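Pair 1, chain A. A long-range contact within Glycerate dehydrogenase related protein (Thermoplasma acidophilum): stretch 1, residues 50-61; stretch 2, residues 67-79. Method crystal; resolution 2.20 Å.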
# COMPACT_ATOMS: atom_id res chain seq x y z
N THR A 50 30.20 2.92 28.89
CA THR A 50 29.60 2.33 27.70
C THR A 50 28.65 1.18 27.99
O THR A 50 29.00 0.21 28.67
CB THR A 50 30.65 1.78 26.72
OG1 THR A 50 31.74 2.71 26.59
CG2 THR A 50 30.02 1.54 25.36
N LYS A 51 27.43 1.28 27.48
CA LYS A 51 26.44 0.24 27.65
C LYS A 51 25.94 -0.21 26.31
O LYS A 51 25.59 -1.36 26.12
CB LYS A 51 25.23 0.76 28.39
CG LYS A 51 25.43 1.12 29.81
CD LYS A 51 24.12 1.70 30.29
CE LYS A 51 24.08 1.82 31.79
NZ LYS A 51 22.76 2.39 32.17
N MSE A 52 25.91 0.72 25.38
CA MSE A 52 25.36 0.41 24.08
C MSE A 52 26.02 1.11 22.92
O MSE A 52 26.32 2.30 22.98
CB MSE A 52 23.86 0.70 24.10
CG MSE A 52 23.10 0.44 22.78
SE MSE A 52 23.45 1.76 21.60
CE MSE A 52 22.12 2.16 21.00
N ILE A 53 26.19 0.36 21.84
CA ILE A 53 26.79 0.87 20.63
C ILE A 53 25.83 0.66 19.48
O ILE A 53 25.40 -0.47 19.21
CB ILE A 53 28.13 0.17 20.34
CG1 ILE A 53 29.07 0.39 21.54
CG2 ILE A 53 28.74 0.70 19.05
CD1 ILE A 53 30.39 -0.33 21.45
N GLN A 54 25.50 1.74 18.80
CA GLN A 54 24.56 1.69 17.68
C GLN A 54 25.18 2.02 16.32
O GLN A 54 25.53 3.17 16.06
CB GLN A 54 23.41 2.66 17.93
CG GLN A 54 22.40 2.72 16.81
CD GLN A 54 21.46 1.54 16.81
OE1 GLN A 54 20.72 1.32 17.76
NE2 GLN A 54 21.49 0.76 15.72
N ALA A 55 25.30 1.02 15.46
CA ALA A 55 25.82 1.21 14.11
C ALA A 55 24.66 1.80 13.30
O ALA A 55 23.50 1.50 13.55
CB ALA A 55 26.25 -0.12 13.51
N ILE A 56 24.98 2.65 12.34
CA ILE A 56 23.92 3.25 11.53
C ILE A 56 23.71 2.46 10.26
O ILE A 56 22.77 2.71 9.52
CB ILE A 56 24.24 4.71 11.17
CG1 ILE A 56 25.53 4.76 10.36
CG2 ILE A 56 24.33 5.54 12.43
CD1 ILE A 56 25.65 5.95 9.45
N SER A 57 24.59 1.50 10.01
CA SER A 57 24.48 0.66 8.82
C SER A 57 23.64 -0.58 9.13
O SER A 57 23.36 -0.88 10.29
CB SER A 57 25.86 0.25 8.30
OG SER A 57 26.58 -0.48 9.27
N ALA A 58 23.27 -1.31 8.08
CA ALA A 58 22.46 -2.52 8.20
C ALA A 58 23.25 -3.68 8.79
O ALA A 58 22.72 -4.46 9.58
CB ALA A 58 21.91 -2.90 6.83
N GLY A 59 24.51 -3.79 8.39
CA GLY A 59 25.37 -4.85 8.88
C GLY A 59 26.52 -4.36 9.74
O GLY A 59 26.90 -3.19 9.71
N VAL A 60 27.09 -5.28 10.52
CA VAL A 60 28.18 -4.96 11.41
C VAL A 60 29.44 -5.76 11.11
O VAL A 60 30.40 -5.71 11.87
CB VAL A 60 27.80 -5.24 12.85
CG1 VAL A 60 26.65 -4.35 13.28
CG2 VAL A 60 27.45 -6.72 12.99
N ASP A 61 29.44 -6.51 10.02
CA ASP A 61 30.61 -7.31 9.73
C ASP A 61 31.92 -6.54 9.59
O ASP A 61 32.99 -7.09 9.75
CB ASP A 61 30.34 -8.20 8.51
CG ASP A 61 29.09 -9.05 8.70
OD1 ASP A 61 28.95 -9.68 9.77
OD2 ASP A 61 28.23 -9.08 7.79
N GLY A 67 36.04 -7.44 19.55
CA GLY A 67 36.61 -6.51 20.51
C GLY A 67 35.60 -5.85 21.43
O GLY A 67 35.98 -5.06 22.28
N ILE A 68 34.33 -6.17 21.29
CA ILE A 68 33.36 -5.53 22.16
C ILE A 68 33.15 -6.30 23.46
O ILE A 68 32.76 -7.46 23.45
CB ILE A 68 32.00 -5.31 21.44
CG1 ILE A 68 32.22 -4.32 20.29
CG2 ILE A 68 30.96 -4.80 22.41
CD1 ILE A 68 30.96 -3.93 19.52
N PRO A 69 33.40 -5.64 24.60
CA PRO A 69 33.25 -6.27 25.91
C PRO A 69 31.86 -6.89 26.10
O PRO A 69 30.85 -6.40 25.59
CB PRO A 69 33.51 -5.12 26.88
CG PRO A 69 34.42 -4.22 26.09
CD PRO A 69 33.78 -4.23 24.73
N GLU A 70 31.83 -7.99 26.85
CA GLU A 70 30.60 -8.73 27.13
C GLU A 70 29.38 -7.93 27.60
O GLU A 70 28.27 -8.27 27.23
CB GLU A 70 30.90 -9.81 28.17
CG GLU A 70 29.71 -10.64 28.58
CD GLU A 70 29.19 -11.57 27.46
OE1 GLU A 70 29.87 -11.76 26.43
OE2 GLU A 70 28.08 -12.12 27.61
N ASN A 71 29.58 -6.89 28.39
CA ASN A 71 28.44 -6.10 28.89
C ASN A 71 27.88 -5.07 27.92
O ASN A 71 26.81 -4.50 28.16
CB ASN A 71 28.83 -5.39 30.18
CG ASN A 71 29.99 -4.45 29.98
OD1 ASN A 71 31.11 -4.87 29.67
ND2 ASN A 71 29.73 -3.16 30.15
N VAL A 72 28.61 -4.81 26.84
CA VAL A 72 28.21 -3.82 25.85
C VAL A 72 27.39 -4.41 24.71
O VAL A 72 27.82 -5.32 24.01
CB VAL A 72 29.45 -3.11 25.25
CG1 VAL A 72 29.01 -1.98 24.32
CG2 VAL A 72 30.36 -2.58 26.37
N VAL A 73 26.20 -3.87 24.54
CA VAL A 73 25.31 -4.34 23.51
C VAL A 73 25.52 -3.63 22.18
O VAL A 73 25.51 -2.39 22.11
CB VAL A 73 23.84 -4.20 23.95
CG1 VAL A 73 22.89 -4.52 22.79
CG2 VAL A 73 23.58 -5.11 25.16
N LEU A 74 25.74 -4.41 21.13
CA LEU A 74 25.94 -3.86 19.80
C LEU A 74 24.65 -4.02 19.01
O LEU A 74 24.14 -5.13 18.85
CB LEU A 74 27.06 -4.60 19.07
CG LEU A 74 27.26 -4.21 17.59
CD1 LEU A 74 27.75 -2.76 17.46
CD2 LEU A 74 28.26 -5.20 16.95
N CYS A 75 24.13 -2.91 18.51
CA CYS A 75 22.91 -2.91 17.71
C CYS A 75 23.24 -2.41 16.32
O CYS A 75 24.16 -1.61 16.14
CB CYS A 75 21.85 -2.00 18.32
SG CYS A 75 21.44 -2.38 20.00
N SER A 76 22.50 -2.88 15.32
CA SER A 76 22.72 -2.43 13.97
C SER A 76 21.45 -1.71 13.51
O SER A 76 20.49 -1.60 14.26
CB SER A 76 23.08 -3.60 13.04
OG SER A 76 22.03 -4.53 12.94
N ASN A 77 21.44 -1.25 12.27
CA ASN A 77 20.31 -0.48 11.76
C ASN A 77 19.87 -0.93 10.36
O ASN A 77 20.27 -0.33 9.36
CB ASN A 77 20.72 0.99 11.77
CG ASN A 77 19.64 1.92 11.31
OD1 ASN A 77 18.48 1.79 11.70
ND2 ASN A 77 20.01 2.90 10.50
N ALA A 78 19.03 -1.97 10.30
CA ALA A 78 18.56 -2.53 9.03
C ALA A 78 17.08 -2.32 8.69
O ALA A 78 16.60 -2.81 7.67
CB ALA A 78 18.87 -4.04 8.99
N GLY A 79 16.36 -1.59 9.53
CA GLY A 79 14.96 -1.34 9.26
C GLY A 79 14.59 -0.72 7.93
O GLY A 79 13.60 -1.12 7.33
O HOH W 1 31.53 -0.86 29.36

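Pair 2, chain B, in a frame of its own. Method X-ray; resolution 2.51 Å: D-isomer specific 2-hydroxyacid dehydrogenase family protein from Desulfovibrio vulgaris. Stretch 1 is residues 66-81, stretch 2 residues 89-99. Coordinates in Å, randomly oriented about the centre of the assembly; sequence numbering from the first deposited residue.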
# COMPACT_ATOMS: atom_id res chain seq x y z
N GLY B 66 13.65 40.56 20.98
CA GLY B 66 14.72 39.58 21.12
C GLY B 66 14.84 38.58 19.99
O GLY B 66 15.88 37.95 19.84
N LEU B 67 13.79 38.42 19.19
CA LEU B 67 13.72 37.36 18.19
C LEU B 67 14.71 37.62 17.06
O LEU B 67 14.64 38.64 16.40
CB LEU B 67 12.30 37.24 17.63
CG LEU B 67 12.00 36.14 16.60
CD1 LEU B 67 12.43 34.79 17.14
CD2 LEU B 67 10.53 36.15 16.24
N ARG B 68 15.63 36.68 16.86
CA ARG B 68 16.66 36.80 15.83
C ARG B 68 16.51 35.82 14.67
O ARG B 68 17.05 36.10 13.61
CB ARG B 68 18.05 36.68 16.46
CG ARG B 68 18.32 37.65 17.61
CD ARG B 68 17.83 39.09 17.38
NE ARG B 68 18.21 39.97 18.48
CZ ARG B 68 18.04 41.30 18.51
NH1 ARG B 68 17.49 41.94 17.48
NH2 ARG B 68 18.46 41.99 19.58
N PHE B 69 15.77 34.72 14.84
CA PHE B 69 15.66 33.70 13.78
C PHE B 69 14.41 32.83 13.90
O PHE B 69 14.10 32.33 14.99
CB PHE B 69 16.91 32.81 13.79
CG PHE B 69 16.92 31.75 12.71
CD1 PHE B 69 16.80 32.10 11.37
CD2 PHE B 69 17.07 30.40 13.04
CE1 PHE B 69 16.82 31.13 10.38
CE2 PHE B 69 17.09 29.45 12.03
CZ PHE B 69 16.96 29.81 10.71
N VAL B 70 13.71 32.65 12.79
CA VAL B 70 12.57 31.75 12.75
C VAL B 70 12.85 30.57 11.81
O VAL B 70 13.25 30.77 10.66
CB VAL B 70 11.30 32.47 12.31
CG1 VAL B 70 10.12 31.50 12.23
CG2 VAL B 70 11.01 33.62 13.28
N SER B 71 12.67 29.36 12.31
CA SER B 71 12.70 28.19 11.43
C SER B 71 11.32 27.54 11.42
O SER B 71 10.73 27.29 12.47
CB SER B 71 13.78 27.19 11.86
OG SER B 71 14.12 26.34 10.77
N VAL B 72 10.81 27.30 10.21
CA VAL B 72 9.50 26.73 10.02
C VAL B 72 9.63 25.23 9.81
O VAL B 72 10.40 24.78 8.95
CB VAL B 72 8.79 27.36 8.82
CG1 VAL B 72 7.40 26.75 8.63
CG2 VAL B 72 8.69 28.87 9.01
N LEU B 73 8.82 24.47 10.56
CA LEU B 73 8.88 23.01 10.63
C LEU B 73 7.98 22.41 9.55
O LEU B 73 7.07 21.62 9.83
CB LEU B 73 8.47 22.52 12.02
CG LEU B 73 9.22 23.10 13.23
CD1 LEU B 73 8.51 22.74 14.53
CD2 LEU B 73 10.66 22.61 13.25
N ALA B 74 8.28 22.78 8.32
CA ALA B 74 7.46 22.48 7.16
C ALA B 74 8.16 23.04 5.93
O ALA B 74 9.12 23.78 6.04
CB ALA B 74 6.07 23.11 7.31
N THR B 75 7.65 22.68 4.77
CA THR B 75 8.06 23.30 3.52
C THR B 75 7.26 24.59 3.30
O THR B 75 7.80 25.59 2.82
CB THR B 75 7.83 22.34 2.34
OG1 THR B 75 8.41 21.06 2.64
CG2 THR B 75 8.45 22.89 1.07
N GLY B 76 5.98 24.54 3.66
CA GLY B 76 5.12 25.70 3.59
C GLY B 76 5.27 26.62 4.78
O GLY B 76 5.55 26.18 5.89
N TYR B 77 5.10 27.91 4.53
CA TYR B 77 5.25 28.95 5.54
C TYR B 77 4.15 30.01 5.36
O TYR B 77 4.35 31.19 5.65
CB TYR B 77 6.67 29.55 5.47
CG TYR B 77 7.11 29.92 4.07
CD1 TYR B 77 6.80 31.17 3.52
CD2 TYR B 77 7.81 29.01 3.29
CE1 TYR B 77 7.17 31.49 2.23
CE2 TYR B 77 8.20 29.33 2.00
CZ TYR B 77 7.88 30.57 1.46
OH TYR B 77 8.26 30.90 0.17
N ASP B 78 2.96 29.57 4.92
CA ASP B 78 1.88 30.49 4.53
C ASP B 78 1.33 31.30 5.70
O ASP B 78 0.81 32.39 5.50
CB ASP B 78 0.74 29.75 3.80
CG ASP B 78 0.08 30.60 2.69
OD1 ASP B 78 0.81 31.17 1.84
OD2 ASP B 78 -1.17 30.70 2.66
N LYS B 79 1.44 30.77 6.92
CA LYS B 79 0.98 31.45 8.15
C LYS B 79 2.06 32.36 8.79
O LYS B 79 1.80 32.96 9.83
CB LYS B 79 0.44 30.41 9.15
CG LYS B 79 -0.83 29.71 8.64
CD LYS B 79 -1.33 28.58 9.55
CE LYS B 79 -2.40 29.05 10.54
NZ LYS B 79 -2.65 28.09 11.67
N VAL B 80 3.23 32.47 8.18
CA VAL B 80 4.29 33.34 8.66
C VAL B 80 4.48 34.51 7.69
O VAL B 80 4.82 34.30 6.54
CB VAL B 80 5.62 32.59 8.79
CG1 VAL B 80 6.73 33.51 9.31
CG2 VAL B 80 5.46 31.40 9.74
N ASP B 81 4.28 35.74 8.17
CA ASP B 81 4.55 36.92 7.37
C ASP B 81 6.06 37.13 7.27
O ASP B 81 6.63 37.91 8.01
CB ASP B 81 3.85 38.16 7.95
CG ASP B 81 3.91 39.36 7.01
OD1 ASP B 81 4.73 39.35 6.06
OD2 ASP B 81 3.13 40.32 7.20
N GLY B 89 14.69 42.41 10.06
CA GLY B 89 16.01 41.77 10.07
C GLY B 89 16.03 40.36 10.63
O GLY B 89 17.04 39.94 11.18
N ILE B 90 14.93 39.63 10.46
CA ILE B 90 14.79 38.26 10.96
C ILE B 90 14.75 37.31 9.76
O ILE B 90 13.75 37.27 9.05
CB ILE B 90 13.50 38.10 11.79
CG1 ILE B 90 13.54 39.03 13.02
CG2 ILE B 90 13.31 36.64 12.25
CD1 ILE B 90 12.19 39.25 13.66
N PRO B 91 15.83 36.54 9.52
CA PRO B 91 15.77 35.47 8.51
C PRO B 91 14.75 34.42 8.88
O PRO B 91 14.62 34.08 10.06
CB PRO B 91 17.18 34.85 8.55
CG PRO B 91 18.05 35.83 9.26
CD PRO B 91 17.16 36.63 10.17
N VAL B 92 14.02 33.91 7.89
CA VAL B 92 13.07 32.82 8.09
C VAL B 92 13.53 31.67 7.21
O VAL B 92 13.67 31.84 5.99
CB VAL B 92 11.62 33.20 7.74
CG1 VAL B 92 10.68 32.05 8.03
CG2 VAL B 92 11.18 34.41 8.55
N SER B 93 13.75 30.51 7.82
CA SER B 93 14.09 29.32 7.07
C SER B 93 12.96 28.29 7.09
O SER B 93 12.19 28.21 8.06
CB SER B 93 15.37 28.70 7.64
OG SER B 93 16.49 29.53 7.40
N ASN B 94 12.87 27.49 6.01
CA ASN B 94 11.98 26.32 5.98
C ASN B 94 12.79 25.04 5.78
O ASN B 94 14.02 25.08 5.83
CB ASN B 94 10.88 26.49 4.91
CG ASN B 94 11.40 26.40 3.49
OD1 ASN B 94 12.62 26.40 3.23
ND2 ASN B 94 10.47 26.32 2.56
N VAL B 95 12.10 23.92 5.57
CA VAL B 95 12.74 22.65 5.26
C VAL B 95 12.07 22.02 4.03
O VAL B 95 11.00 21.42 4.15
CB VAL B 95 12.62 21.66 6.43
CG1 VAL B 95 13.40 20.38 6.13
CG2 VAL B 95 13.08 22.30 7.74
N PRO B 96 12.69 22.16 2.85
CA PRO B 96 12.18 21.43 1.68
C PRO B 96 12.67 19.98 1.64
O PRO B 96 13.70 19.67 2.24
CB PRO B 96 12.72 22.22 0.49
CG PRO B 96 13.98 22.84 1.00
CD PRO B 96 13.84 23.02 2.51
N GLY B 97 11.91 19.10 0.99
CA GLY B 97 12.35 17.74 0.70
C GLY B 97 12.28 16.67 1.79
O GLY B 97 12.51 15.50 1.51
N TYR B 98 11.95 17.05 3.02
CA TYR B 98 11.92 16.11 4.15
C TYR B 98 10.92 14.95 3.96
O TYR B 98 11.14 13.87 4.49
CB TYR B 98 11.61 16.84 5.48
CG TYR B 98 10.15 17.27 5.63
CD1 TYR B 98 9.20 16.43 6.20
CD2 TYR B 98 9.76 18.54 5.25
CE1 TYR B 98 7.88 16.83 6.33
CE2 TYR B 98 8.45 18.97 5.37
CZ TYR B 98 7.50 18.10 5.90
OH TYR B 98 6.19 18.50 6.02
N GLY B 99 9.82 15.20 3.26
CA GLY B 99 8.70 14.29 3.21
C GLY B 99 8.38 13.70 1.84
O GLY B 99 7.26 13.21 1.62
O HOH W 2 18.37 38.61 13.33
O HOH W 3 5.36 19.58 8.94
O HOH W 4 5.39 20.51 4.67

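Both pairs place two short parallel strands side by side, and a loop follows each strand. The 14 central residues superpose with an RMSD of 0.5 Å. In pair 1 the bridges are Met52(A)–Val73(A), Ile53(A)–Leu74(A) and Gln54(A)–Cys75(A). In pair 2 they are Val70(B)–Val92(B) and Ser71(B)–Ser93(B), which match the last two of pair 1.

The backbone ladder is shared. In pair 1, Ile53(A) N donates to Val73(A) O at 2.8 Å, Cys75(A) N to Ile53(A) O at 2.8 Å, and Ala55(A) N to Cys75(A) O at 2.9 Å. In pair 2, Val70(B) N donates to Pro91(B) O at 3.2 Å, Ser93(B) N to Val70(B) O at 2.9 Å, and Val72(B) N to Ser93(B) O at 2.7 Å. Pair 1 has one more rung, Val73(A) N to Lys51(A) O at 3.0 Å. Pair 2 cannot make it, because the matching Pro91(B) has no amide hydrogen. Instead, Pro91(B) CD lies 3.5 Å from Arg68(B) O, and a water joins Arg68(B) O to Gly89(B) O.

One face carries Ile53(A) and Leu74(A), matched by Val70(B) and Val92(B). The longer Ile53(A) reaches Val72(A), CD1 to CG1 at 3.6 Å, and Leu74(A), CG2 to CD1 at 3.9 Å. In pair 2, Val70(B) CG2 meets Ile90(B) CG2 at 3.9 Å, and Val72(B) CG2 meets Val92(B) CG1 at 3.9 Å. Val72(B) replaces the smaller Ala55(A).

The other face carries Gln54(A) and Cys75(A), matched by Ser71(B) and Ser93(B). Gln54(A) NE2 makes a weak hydrogen bond to Ser76(A) O at 2.9 Å. Ser71(B) has no side-chain hydrogen bond to the second stretch. Nearby, Phe69(B) replaces selenomethionine Met52(A). The edge of its ring meets the serine, with Phe69(B) CZ 3.4 Å from Ser93(B) OG.

Past the strands, a backbone bond recurs: Asn77(A) N to Ser57(A) O at 2.8 Å, and Val95(B) N to Ala74(B) O at 3.0 Å. The asparagines sit at different positions. Asn77(A) ND2 donates to Ile56(A) O at 2.9 Å. Asn94(B), which matches Ser76(A), donates from ND2 to Thr75(B) O at 2.8 Å. Ser76(A) OG makes only a weak bond to the matching carbonyl, Ala58(A) O, at 3.4 Å. Thr75(B) OG1 also donates to Val95(B) O at 3.0 Å. Its counterpart Ala58(A) has no hydroxyl and packs CB against Ala78(A) CB at 3.9 Å.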